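Local structure of peptidase M16 C-terminal domain-containing protein (Enterococcus faecalis, 3D3Y) at residues T263-G268 against Q404-R409; Q276-I281 against T335-I340; H287-M292 against G343-L348; A355-Q360 against A393-V398. The protein is of unknown function but is related to the M16 metallopeptidases, contains a domain of their inactive type and may bind a metal ion. All coordinates share one frame; numbering follows the deposited sequence.

Contact 1 (T263-G268 against Q404-R409); sequences TDIYYG and QEVAKR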
# COMPACT_ATOMS: atom_id res chain seq x y z
N THR A 263 4.05 -17.28 -5.48
CA THR A 263 5.43 -17.45 -5.08
C THR A 263 5.54 -18.17 -3.75
O THR A 263 6.58 -18.74 -3.45
CB THR A 263 6.14 -16.09 -4.89
OG1 THR A 263 5.49 -15.39 -3.82
CG2 THR A 263 6.10 -15.24 -6.18
N ASP A 264 4.48 -18.09 -2.95
CA ASP A 264 4.52 -18.51 -1.56
C ASP A 264 5.74 -17.93 -0.77
O ASP A 264 6.22 -18.55 0.15
CB ASP A 264 4.51 -20.05 -1.53
CG ASP A 264 4.07 -20.62 -0.18
OD1 ASP A 264 3.08 -20.09 0.41
OD2 ASP A 264 4.71 -21.60 0.26
N ILE A 265 6.23 -16.74 -1.15
CA ILE A 265 7.35 -16.13 -0.42
C ILE A 265 6.92 -14.81 0.22
O ILE A 265 6.40 -13.93 -0.46
CB ILE A 265 8.59 -15.91 -1.32
CG1 ILE A 265 9.16 -17.27 -1.81
CG2 ILE A 265 9.68 -15.13 -0.57
CD1 ILE A 265 10.06 -17.09 -3.04
N TYR A 266 7.21 -14.66 1.52
CA TYR A 266 6.69 -13.53 2.30
C TYR A 266 7.79 -12.77 2.97
O TYR A 266 8.92 -13.26 3.11
CB TYR A 266 5.67 -14.01 3.35
CG TYR A 266 4.42 -14.56 2.68
CD1 TYR A 266 3.29 -13.77 2.51
CD2 TYR A 266 4.40 -15.86 2.17
CE1 TYR A 266 2.16 -14.25 1.86
CE2 TYR A 266 3.27 -16.37 1.52
CZ TYR A 266 2.16 -15.56 1.36
OH TYR A 266 1.04 -16.04 0.72
N TYR A 267 7.46 -11.55 3.37
CA TYR A 267 8.36 -10.69 4.11
C TYR A 267 8.89 -11.51 5.30
O TYR A 267 8.11 -12.15 5.99
CB TYR A 267 7.56 -9.51 4.62
CG TYR A 267 8.36 -8.43 5.27
CD1 TYR A 267 8.93 -7.40 4.52
CD2 TYR A 267 8.52 -8.42 6.65
CE1 TYR A 267 9.65 -6.38 5.16
CE2 TYR A 267 9.22 -7.43 7.30
CZ TYR A 267 9.79 -6.41 6.56
OH TYR A 267 10.46 -5.42 7.25
N GLY A 268 10.20 -11.49 5.51
CA GLY A 268 10.79 -12.28 6.60
C GLY A 268 11.04 -13.77 6.34
O GLY A 268 11.58 -14.46 7.21
N GLN A 404 17.52 -19.66 -8.72
CA GLN A 404 16.95 -20.80 -9.44
C GLN A 404 15.85 -21.46 -8.62
O GLN A 404 14.79 -21.84 -9.15
CB GLN A 404 18.02 -21.89 -9.73
CG GLN A 404 19.14 -21.51 -10.68
CD GLN A 404 20.14 -22.64 -10.84
OE1 GLN A 404 21.21 -22.64 -10.20
NE2 GLN A 404 19.82 -23.62 -11.68
N GLU A 405 16.10 -21.60 -7.31
CA GLU A 405 15.06 -22.14 -6.41
C GLU A 405 13.77 -21.26 -6.36
O GLU A 405 12.65 -21.79 -6.41
CB GLU A 405 15.64 -22.40 -5.01
CG GLU A 405 14.66 -22.94 -3.97
CD GLU A 405 14.04 -24.28 -4.38
OE1 GLU A 405 14.69 -25.06 -5.14
OE2 GLU A 405 12.90 -24.55 -3.93
N VAL A 406 13.92 -19.95 -6.25
CA VAL A 406 12.78 -19.02 -6.31
C VAL A 406 12.04 -19.26 -7.65
O VAL A 406 10.81 -19.41 -7.68
CB VAL A 406 13.24 -17.53 -6.18
CG1 VAL A 406 12.15 -16.53 -6.63
CG2 VAL A 406 13.68 -17.26 -4.73
N ALA A 407 12.80 -19.35 -8.74
CA ALA A 407 12.19 -19.55 -10.08
C ALA A 407 11.42 -20.88 -10.16
O ALA A 407 10.34 -20.95 -10.78
CB ALA A 407 13.27 -19.50 -11.15
N LYS A 408 11.97 -21.93 -9.54
CA LYS A 408 11.28 -23.24 -9.52
C LYS A 408 10.03 -23.23 -8.66
O LYS A 408 9.06 -23.93 -8.96
CB LYS A 408 12.23 -24.36 -9.08
CG LYS A 408 13.27 -24.74 -10.14
CD LYS A 408 14.37 -25.66 -9.56
CE LYS A 408 15.46 -25.92 -10.60
NZ LYS A 408 16.66 -26.53 -9.93
N ARG A 409 10.04 -22.44 -7.58
CA ARG A 409 8.86 -22.32 -6.69
C ARG A 409 7.69 -21.59 -7.33
O ARG A 409 6.54 -21.84 -7.00
CB ARG A 409 9.25 -21.56 -5.43
CG ARG A 409 10.01 -22.43 -4.48
CD ARG A 409 10.52 -21.64 -3.29
NE ARG A 409 11.34 -22.51 -2.44
CZ ARG A 409 11.17 -22.67 -1.14
NH1 ARG A 409 10.20 -22.00 -0.50
NH2 ARG A 409 11.97 -23.49 -0.47
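Arg409, whose CB lies 4.4 Å from Thr263 O, turns the edge of its guanidinium group to Glu405, one helical turn back. The carboxylate carbon of Glu405 lies in the guanidinium plane, while Glu405 OE2, 3.0 Å from Arg409 NE in a salt bridge, is tilted 16° out of it and uses its anti lone pair. The ring of Tyr266 is likewise met at its edge, in plane, by Asp264 OD1. Ile265 carries the apolar part of the contact between the loop after strand 255-262 and helix 400-409. Its CG1 stands anti to the carbonyl carbon (chi1 -64°), which extends CD1 to 4.0 Å from Val406 CG2, the two side chains crossing at about a right angle. Branched aliphatic residues suit this buried spot, where helix 272-284 adds Leu275 against Ile265 and Ala274 against Val406. An ST turn shapes the loop: Ile265 N donates to Thr263 OG1 at 3.1 Å, a role a threonine hydroxyl fills well. No hydrogen bond joins the two segments. What joins them is the apolar touch of Ile265 on Val406; the carboxylate of Asp264 and the guanidinium of Arg409, opposite in charge but not in contact, may add a weak attraction.

Contact 2 (Q276-I281 against T335-I340); sequences QVFNGI and TELENI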
# COMPACT_ATOMS: atom_id res chain seq x y z
N GLN A 276 13.74 -10.88 -4.20
CA GLN A 276 14.04 -9.50 -4.59
C GLN A 276 14.94 -9.51 -5.86
O GLN A 276 14.68 -8.80 -6.83
CB GLN A 276 14.75 -8.77 -3.43
CG GLN A 276 13.89 -8.58 -2.17
CD GLN A 276 12.76 -7.59 -2.40
OE1 GLN A 276 12.84 -6.72 -3.27
NE2 GLN A 276 11.68 -7.74 -1.64
N VAL A 277 15.97 -10.34 -5.82
CA VAL A 277 16.94 -10.42 -6.89
C VAL A 277 16.32 -11.13 -8.09
O VAL A 277 16.46 -10.65 -9.22
CB VAL A 277 18.27 -11.07 -6.43
CG1 VAL A 277 19.27 -11.22 -7.62
CG2 VAL A 277 18.90 -10.25 -5.29
N PHE A 278 15.61 -12.24 -7.85
CA PHE A 278 14.95 -12.95 -8.96
C PHE A 278 14.07 -11.99 -9.75
O PHE A 278 14.11 -11.96 -10.99
CB PHE A 278 14.10 -14.13 -8.48
CG PHE A 278 13.12 -14.59 -9.52
CD1 PHE A 278 13.51 -15.52 -10.51
CD2 PHE A 278 11.83 -14.08 -9.55
CE1 PHE A 278 12.61 -15.93 -11.51
CE2 PHE A 278 10.92 -14.48 -10.54
CZ PHE A 278 11.31 -15.43 -11.52
N ASN A 279 13.29 -11.19 -9.02
CA ASN A 279 12.35 -10.27 -9.65
C ASN A 279 13.07 -9.27 -10.52
O ASN A 279 12.62 -8.99 -11.65
CB ASN A 279 11.46 -9.53 -8.64
CG ASN A 279 10.50 -8.58 -9.34
OD1 ASN A 279 10.58 -7.34 -9.17
ND2 ASN A 279 9.64 -9.14 -10.18
N GLY A 280 14.18 -8.73 -10.02
CA GLY A 280 14.98 -7.79 -10.79
C GLY A 280 15.52 -8.39 -12.08
O GLY A 280 15.53 -7.71 -13.10
N ILE A 281 15.93 -9.66 -12.04
CA ILE A 281 16.55 -10.31 -13.21
C ILE A 281 15.48 -10.69 -14.23
O ILE A 281 15.73 -10.69 -15.44
CB ILE A 281 17.33 -11.57 -12.76
CG1 ILE A 281 18.61 -11.18 -12.02
CG2 ILE A 281 17.66 -12.49 -13.94
CD1 ILE A 281 19.16 -12.36 -11.14
N THR A 335 9.85 -19.01 -21.73
CA THR A 335 11.26 -19.31 -22.06
C THR A 335 12.25 -18.62 -21.13
O THR A 335 13.20 -19.25 -20.64
CB THR A 335 11.55 -18.98 -23.51
OG1 THR A 335 10.74 -19.84 -24.31
CG2 THR A 335 13.03 -19.24 -23.84
N GLU A 336 12.03 -17.33 -20.90
CA GLU A 336 12.89 -16.60 -19.97
C GLU A 336 12.80 -17.14 -18.56
O GLU A 336 13.80 -17.21 -17.87
CB GLU A 336 12.61 -15.09 -20.01
CG GLU A 336 12.97 -14.44 -21.38
CD GLU A 336 14.36 -14.84 -21.87
OE1 GLU A 336 15.29 -15.01 -21.04
OE2 GLU A 336 14.56 -14.98 -23.09
N LEU A 337 11.61 -17.54 -18.12
CA LEU A 337 11.49 -18.14 -16.80
C LEU A 337 12.28 -19.46 -16.70
O LEU A 337 12.99 -19.71 -15.73
CB LEU A 337 10.02 -18.31 -16.40
CG LEU A 337 9.72 -19.01 -15.07
CD1 LEU A 337 10.48 -18.28 -13.90
CD2 LEU A 337 8.18 -18.98 -14.83
N GLU A 338 12.15 -20.30 -17.72
CA GLU A 338 12.93 -21.52 -17.77
C GLU A 338 14.44 -21.25 -17.75
O GLU A 338 15.20 -21.97 -17.09
CB GLU A 338 12.54 -22.33 -19.00
CG GLU A 338 11.13 -22.95 -18.85
CD GLU A 338 10.98 -23.76 -17.53
OE1 GLU A 338 11.87 -24.60 -17.23
OE2 GLU A 338 9.98 -23.52 -16.80
N ASN A 339 14.86 -20.19 -18.45
CA ASN A 339 16.27 -19.84 -18.46
C ASN A 339 16.78 -19.52 -17.08
O ASN A 339 17.88 -19.93 -16.72
CB ASN A 339 16.53 -18.67 -19.42
CG ASN A 339 16.52 -19.10 -20.87
OD1 ASN A 339 16.65 -20.30 -21.17
ND2 ASN A 339 16.40 -18.13 -21.78
N ILE A 340 16.00 -18.75 -16.31
CA ILE A 340 16.36 -18.50 -14.91
C ILE A 340 16.36 -19.83 -14.13
O ILE A 340 17.29 -20.11 -13.40
CB ILE A 340 15.43 -17.47 -14.24
CG1 ILE A 340 15.53 -16.10 -14.99
CG2 ILE A 340 15.75 -17.36 -12.75
CD1 ILE A 340 14.43 -15.09 -14.58
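A chi1 of 163° carries the ring of Phe278 away from its own backbone N and out toward Leu337 and Ile340 of helix 326-341, though the CB itself does not point there. With chi1 at 176° Leu337 leans the same way, and its CD1 is the atom that reaches the ring. These are two helices of the α+β domain that holds the mixed sheet bounded by strands 244-251 and 303-309. Their short segments run roughly antiparallel, at 137°, with axes 11.6 Å apart, a spacing wide enough for large apolar side chains to fill.

Ile340 meets the ring at its edge: CG2 lies in the ring plane, 3.7 Å from Phe278 CD1, and Ile340 CD1 is 3.7 Å from Phe278 CE1. Leu337 CD1 approaches farther round the same edge, 3.8 Å from Phe278 CZ, and both aliphatic chains cross the phenylalanine at about a right angle. Phenylalanine suits the site because its flat rim can receive two branched side chains at once. All four residues are buried, and helix 400-409 closes in as well, setting Val406 and Ala407 against Phe278. Ile281, one turn on from Phe278, points its CB toward the partner helix and completes the apolar seam: its CG2 lies 4.2 Å from Ile340 CD1.

Contact 3 (H287-M292 against G343-L348); sequences HSKLFM and GKIREL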
# COMPACT_ATOMS: atom_id res chain seq x y z
N HIS A 287 17.37 -4.02 -17.46
CA HIS A 287 18.34 -5.02 -17.88
C HIS A 287 17.77 -6.44 -17.71
O HIS A 287 18.47 -7.44 -17.94
CB HIS A 287 19.65 -4.85 -17.08
CG HIS A 287 19.48 -5.05 -15.60
ND1 HIS A 287 19.34 -4.00 -14.72
CD2 HIS A 287 19.42 -6.17 -14.85
CE1 HIS A 287 19.22 -4.47 -13.49
NE2 HIS A 287 19.25 -5.79 -13.54
N SER A 288 16.49 -6.53 -17.36
CA SER A 288 15.87 -7.81 -17.04
C SER A 288 15.70 -8.69 -18.26
O SER A 288 15.70 -8.19 -19.39
CB SER A 288 14.50 -7.60 -16.40
OG SER A 288 13.56 -7.12 -17.36
N LYS A 289 15.51 -9.99 -18.05
CA LYS A 289 15.30 -10.89 -19.19
C LYS A 289 14.08 -10.55 -20.05
O LYS A 289 14.15 -10.64 -21.29
CB LYS A 289 15.29 -12.37 -18.76
CG LYS A 289 16.65 -12.79 -18.19
CD LYS A 289 16.74 -14.29 -17.92
CE LYS A 289 18.15 -14.65 -17.40
NZ LYS A 289 19.15 -14.60 -18.49
N LEU A 290 12.98 -10.15 -19.43
CA LEU A 290 11.78 -9.82 -20.21
C LEU A 290 11.95 -8.51 -20.96
O LEU A 290 11.55 -8.40 -22.14
CB LEU A 290 10.53 -9.80 -19.33
CG LEU A 290 10.15 -11.10 -18.58
CD1 LEU A 290 8.86 -10.88 -17.83
CD2 LEU A 290 10.01 -12.30 -19.54
N PHE A 291 12.56 -7.51 -20.31
CA PHE A 291 12.84 -6.25 -21.04
C PHE A 291 13.72 -6.53 -22.24
O PHE A 291 13.40 -6.15 -23.37
CB PHE A 291 13.47 -5.17 -20.15
CG PHE A 291 13.43 -3.77 -20.74
CD1 PHE A 291 12.49 -2.82 -20.29
CD2 PHE A 291 14.32 -3.40 -21.77
CE1 PHE A 291 12.47 -1.50 -20.86
CE2 PHE A 291 14.29 -2.10 -22.34
CZ PHE A 291 13.38 -1.15 -21.88
N MSE A 292 14.83 -7.22 -21.99
CA MSE A 292 15.82 -7.48 -23.03
C MSE A 292 15.40 -8.44 -24.14
O MSE A 292 15.90 -8.35 -25.25
CB MSE A 292 17.15 -7.94 -22.40
CG MSE A 292 17.79 -6.90 -21.47
SE MSE A 292 18.14 -5.22 -22.47
CE MSE A 292 19.25 -5.91 -23.90
N GLY A 343 19.45 -21.55 -14.53
CA GLY A 343 20.65 -20.86 -14.02
C GLY A 343 21.40 -20.19 -15.14
O GLY A 343 22.59 -19.89 -15.01
N LYS A 344 20.70 -19.91 -16.24
CA LYS A 344 21.29 -19.24 -17.38
C LYS A 344 21.29 -17.73 -17.10
O LYS A 344 20.49 -16.96 -17.68
CB LYS A 344 20.56 -19.60 -18.68
CG LYS A 344 20.81 -21.06 -19.14
CD LYS A 344 19.81 -21.56 -20.19
CE LYS A 344 20.08 -20.93 -21.57
NZ LYS A 344 18.93 -21.16 -22.48
N ILE A 345 22.17 -17.33 -16.18
CA ILE A 345 22.17 -15.96 -15.61
C ILE A 345 23.58 -15.39 -15.64
O ILE A 345 24.51 -15.97 -15.08
CB ILE A 345 21.63 -15.95 -14.15
CG1 ILE A 345 20.22 -16.56 -14.10
CG2 ILE A 345 21.57 -14.54 -13.60
CD1 ILE A 345 19.72 -16.86 -12.70
N ARG A 346 23.74 -14.26 -16.31
CA ARG A 346 25.05 -13.67 -16.49
C ARG A 346 25.43 -12.91 -15.24
O ARG A 346 24.56 -12.40 -14.53
CB ARG A 346 25.03 -12.71 -17.67
CG ARG A 346 24.69 -13.37 -19.00
CD ARG A 346 24.37 -12.33 -20.08
NE ARG A 346 25.21 -11.12 -20.01
CZ ARG A 346 26.54 -11.07 -20.15
NH1 ARG A 346 27.16 -9.89 -20.06
NH2 ARG A 346 27.25 -12.18 -20.38
N GLU A 347 26.73 -12.78 -15.00
CA GLU A 347 27.21 -12.01 -13.86
C GLU A 347 26.69 -10.58 -13.84
O GLU A 347 26.33 -10.07 -12.80
CB GLU A 347 28.73 -12.02 -13.77
CG GLU A 347 29.27 -13.23 -12.99
CD GLU A 347 28.44 -13.57 -11.73
OE1 GLU A 347 28.15 -12.64 -10.92
OE2 GLU A 347 28.08 -14.77 -11.57
N LEU A 348 26.61 -9.95 -15.01
CA LEU A 348 26.17 -8.57 -15.06
C LEU A 348 24.68 -8.45 -14.71
O LEU A 348 24.29 -7.52 -14.01
CB LEU A 348 26.50 -7.94 -16.43
CG LEU A 348 26.15 -6.45 -16.54
CD1 LEU A 348 27.08 -5.57 -15.66
CD2 LEU A 348 26.17 -5.97 -18.01
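Lys289 NZ is gripped by two acceptors: the backbone O of Lys344, 2.8 Å away, and the carboxylate of Glu349, with which it forms a salt bridge. The ammonium group approaches Lys344 O nearly head-on, at a C=O...NZ angle of 161°. The lysine chain is extended until its last torsion, where a bend (chi4 -74°) brings NZ onto the carbonyl. Before the bend, Lys289 CE passes 4.3 Å from Ile345 CG1, so the aliphatic stem keeps apolar company while the tip takes the polar partners.

The carbonyl lies in the link between helices 326-341 and 347-364. Gly343, with positive phi, ends the first helix in a Schellman motif, and Lys344 is the centre of an inverse gamma turn. The side chain of Lys344 leads away, and its NZ makes a hydrogen bond to Asn339 OD1. On the other segment, Ser288 is the N-cap of helix 289-295, its OG accepting from Phe291 N at 3.1 Å; serine suits the place because its short hydroxyl can reach forward to an N-H of the first turn. Lys289 is buried; the carboxylate of Glu349 would offset its positive charge, while the carbonyl supplies a second, dipolar acceptor, pinning the start of one helix to the turn before another.

Contact 4 (A355-Q360 against A393-V398); sequences AMLKNQ and ARINAV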
# COMPACT_ATOMS: atom_id res chain seq x y z
N ALA A 355 22.94 -3.92 -7.37
CA ALA A 355 23.27 -2.48 -7.29
C ALA A 355 22.00 -1.61 -7.23
O ALA A 355 21.87 -0.73 -6.37
CB ALA A 355 24.15 -2.06 -8.51
N MSE A 356 21.04 -1.91 -8.10
CA MSE A 356 19.82 -1.10 -8.18
C MSE A 356 18.93 -1.33 -6.96
O MSE A 356 18.34 -0.39 -6.45
CB MSE A 356 19.06 -1.34 -9.49
CG MSE A 356 19.79 -0.67 -10.68
SE MSE A 356 18.90 -0.96 -12.37
CE MSE A 356 17.48 0.37 -12.16
N LEU A 357 18.85 -2.57 -6.47
CA LEU A 357 18.12 -2.82 -5.23
C LEU A 357 18.77 -2.07 -4.06
O LEU A 357 18.07 -1.37 -3.31
CB LEU A 357 18.00 -4.32 -4.92
CG LEU A 357 17.03 -5.10 -5.82
CD1 LEU A 357 17.24 -6.61 -5.68
CD2 LEU A 357 15.55 -4.74 -5.56
N LYS A 358 20.09 -2.17 -3.92
CA LYS A 358 20.79 -1.46 -2.84
C LYS A 358 20.60 0.04 -2.96
O LYS A 358 20.29 0.68 -1.97
CB LYS A 358 22.29 -1.78 -2.81
CG LYS A 358 22.59 -3.22 -2.32
CD LYS A 358 24.08 -3.49 -2.25
CE LYS A 358 24.71 -3.50 -3.64
NZ LYS A 358 26.09 -4.03 -3.48
N ASN A 359 20.79 0.59 -4.15
CA ASN A 359 20.65 2.03 -4.34
C ASN A 359 19.26 2.53 -3.90
O ASN A 359 19.14 3.57 -3.23
CB ASN A 359 20.92 2.45 -5.80
CG ASN A 359 22.42 2.33 -6.19
OD1 ASN A 359 23.32 2.29 -5.34
ND2 ASN A 359 22.68 2.28 -7.51
N GLN A 360 18.22 1.80 -4.29
CA GLN A 360 16.86 2.17 -3.93
C GLN A 360 16.62 2.13 -2.42
O GLN A 360 16.13 3.10 -1.86
CB GLN A 360 15.83 1.35 -4.72
CG GLN A 360 15.92 1.69 -6.19
CD GLN A 360 14.97 0.92 -7.08
OE1 GLN A 360 14.25 0.00 -6.64
NE2 GLN A 360 14.97 1.28 -8.38
N ALA A 393 23.87 -6.58 3.33
CA ALA A 393 24.61 -7.84 3.32
C ALA A 393 23.78 -8.99 2.70
O ALA A 393 24.27 -9.81 1.89
CB ALA A 393 25.05 -8.19 4.73
N ARG A 394 22.50 -9.05 3.06
CA ARG A 394 21.66 -10.12 2.56
C ARG A 394 21.40 -9.98 1.06
O ARG A 394 21.45 -11.00 0.33
CB ARG A 394 20.38 -10.25 3.38
CG ARG A 394 20.67 -10.97 4.70
CD ARG A 394 19.42 -11.16 5.51
NE ARG A 394 19.72 -11.76 6.81
CZ ARG A 394 18.82 -12.41 7.55
NH1 ARG A 394 17.57 -12.56 7.10
NH2 ARG A 394 19.16 -12.92 8.71
N ILE A 395 21.18 -8.76 0.58
CA ILE A 395 21.14 -8.55 -0.89
C ILE A 395 22.43 -9.00 -1.59
O ILE A 395 22.41 -9.76 -2.59
CB ILE A 395 20.79 -7.07 -1.26
CG1 ILE A 395 19.32 -6.79 -0.90
CG2 ILE A 395 20.99 -6.82 -2.76
CD1 ILE A 395 18.27 -7.55 -1.79
N ASN A 396 23.56 -8.54 -1.06
CA ASN A 396 24.88 -8.94 -1.58
C ASN A 396 25.14 -10.45 -1.64
O ASN A 396 25.81 -10.92 -2.55
CB ASN A 396 26.01 -8.24 -0.81
CG ASN A 396 26.18 -6.79 -1.21
OD1 ASN A 396 25.98 -6.41 -2.38
ND2 ASN A 396 26.55 -5.98 -0.26
N ALA A 397 24.59 -11.20 -0.68
CA ALA A 397 24.89 -12.63 -0.54
C ALA A 397 24.03 -13.56 -1.40
O ALA A 397 24.30 -14.78 -1.43
CB ALA A 397 24.83 -13.06 0.94
N VAL A 398 23.00 -13.02 -2.06
CA VAL A 398 22.15 -13.86 -2.90
C VAL A 398 22.97 -14.57 -3.98
O VAL A 398 23.77 -13.94 -4.67
CB VAL A 398 20.95 -13.09 -3.54
CG1 VAL A 398 20.14 -14.02 -4.47
CG2 VAL A 398 20.04 -12.48 -2.44
O HOH W 1 27.78 -3.18 -0.88
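Lys358 crosses from helix 347-364 to helix 388-397, an antiparallel helix pair whose short segments run at 172°, with axes 10.1 Å apart. From CB, which points toward the partner helix, the chain first lays its apolar part on isoleucine: Lys358 CG is 4.0 Å from Ile395 CG2, the two side chains sliding past each other in opposite directions. A bend at the third torsion (chi3 -67°) then turns the outer end toward Asn396. Lys358 CD stands 3.5 Å from Asn396 OD1 and Lys358 CE 3.4 Å from that oxygen. At the tip, NZ donates to Asn396 OD1 over 2.6 Å, meeting it in the carbonyl plane, on a lone pair, at a C=O...NZ angle of 132°.

A water ties the same two groups together from another direction. It accepts from Lys358 NZ at 3.2 Å and from Asn396 ND2 at 3.1 Å, so the amide is held at both its oxygen and its nitrogen and its rotation should be restrained. Lysine and asparagine suit this partly exposed place: one has an aliphatic stem and a charged end, the other a donor and an acceptor. Nearby, Lys354 of the same helix reaches the backbone oxygens of Asn396 and Val398, giving the two helices a second polar link. On the inner side the pair becomes apolar, with Ile395 buried and also packed on Phe273 of helix 272-284. There Leu357 crosses Ile395 at about a right angle, CD1 to CD1 at 4.1 Å.

Overall arrangement
All four contacts lie on the same side of the chain's centre, among the helices and connecting loops of the domain that holds the sheet of strands 244-251 to 411-421. Contact 1 spans the longest sequence gap and encloses the others. Contacts 2 and 3 interlock, their segments alternating along the chain, with centres about 7 Å apart; contact 4 opens after both have closed. Helix 272-284 in contact 2 touches the elements of the other three, and helix 347-364 serves contacts 3 and 4. Contacts 1 and 4 bring the late helices 400-409 and 388-397 onto earlier parts of the chain, while contacts 2 and 3 tie 272-295 to 326-364, so the domain's helical part is built from segments distant in sequence.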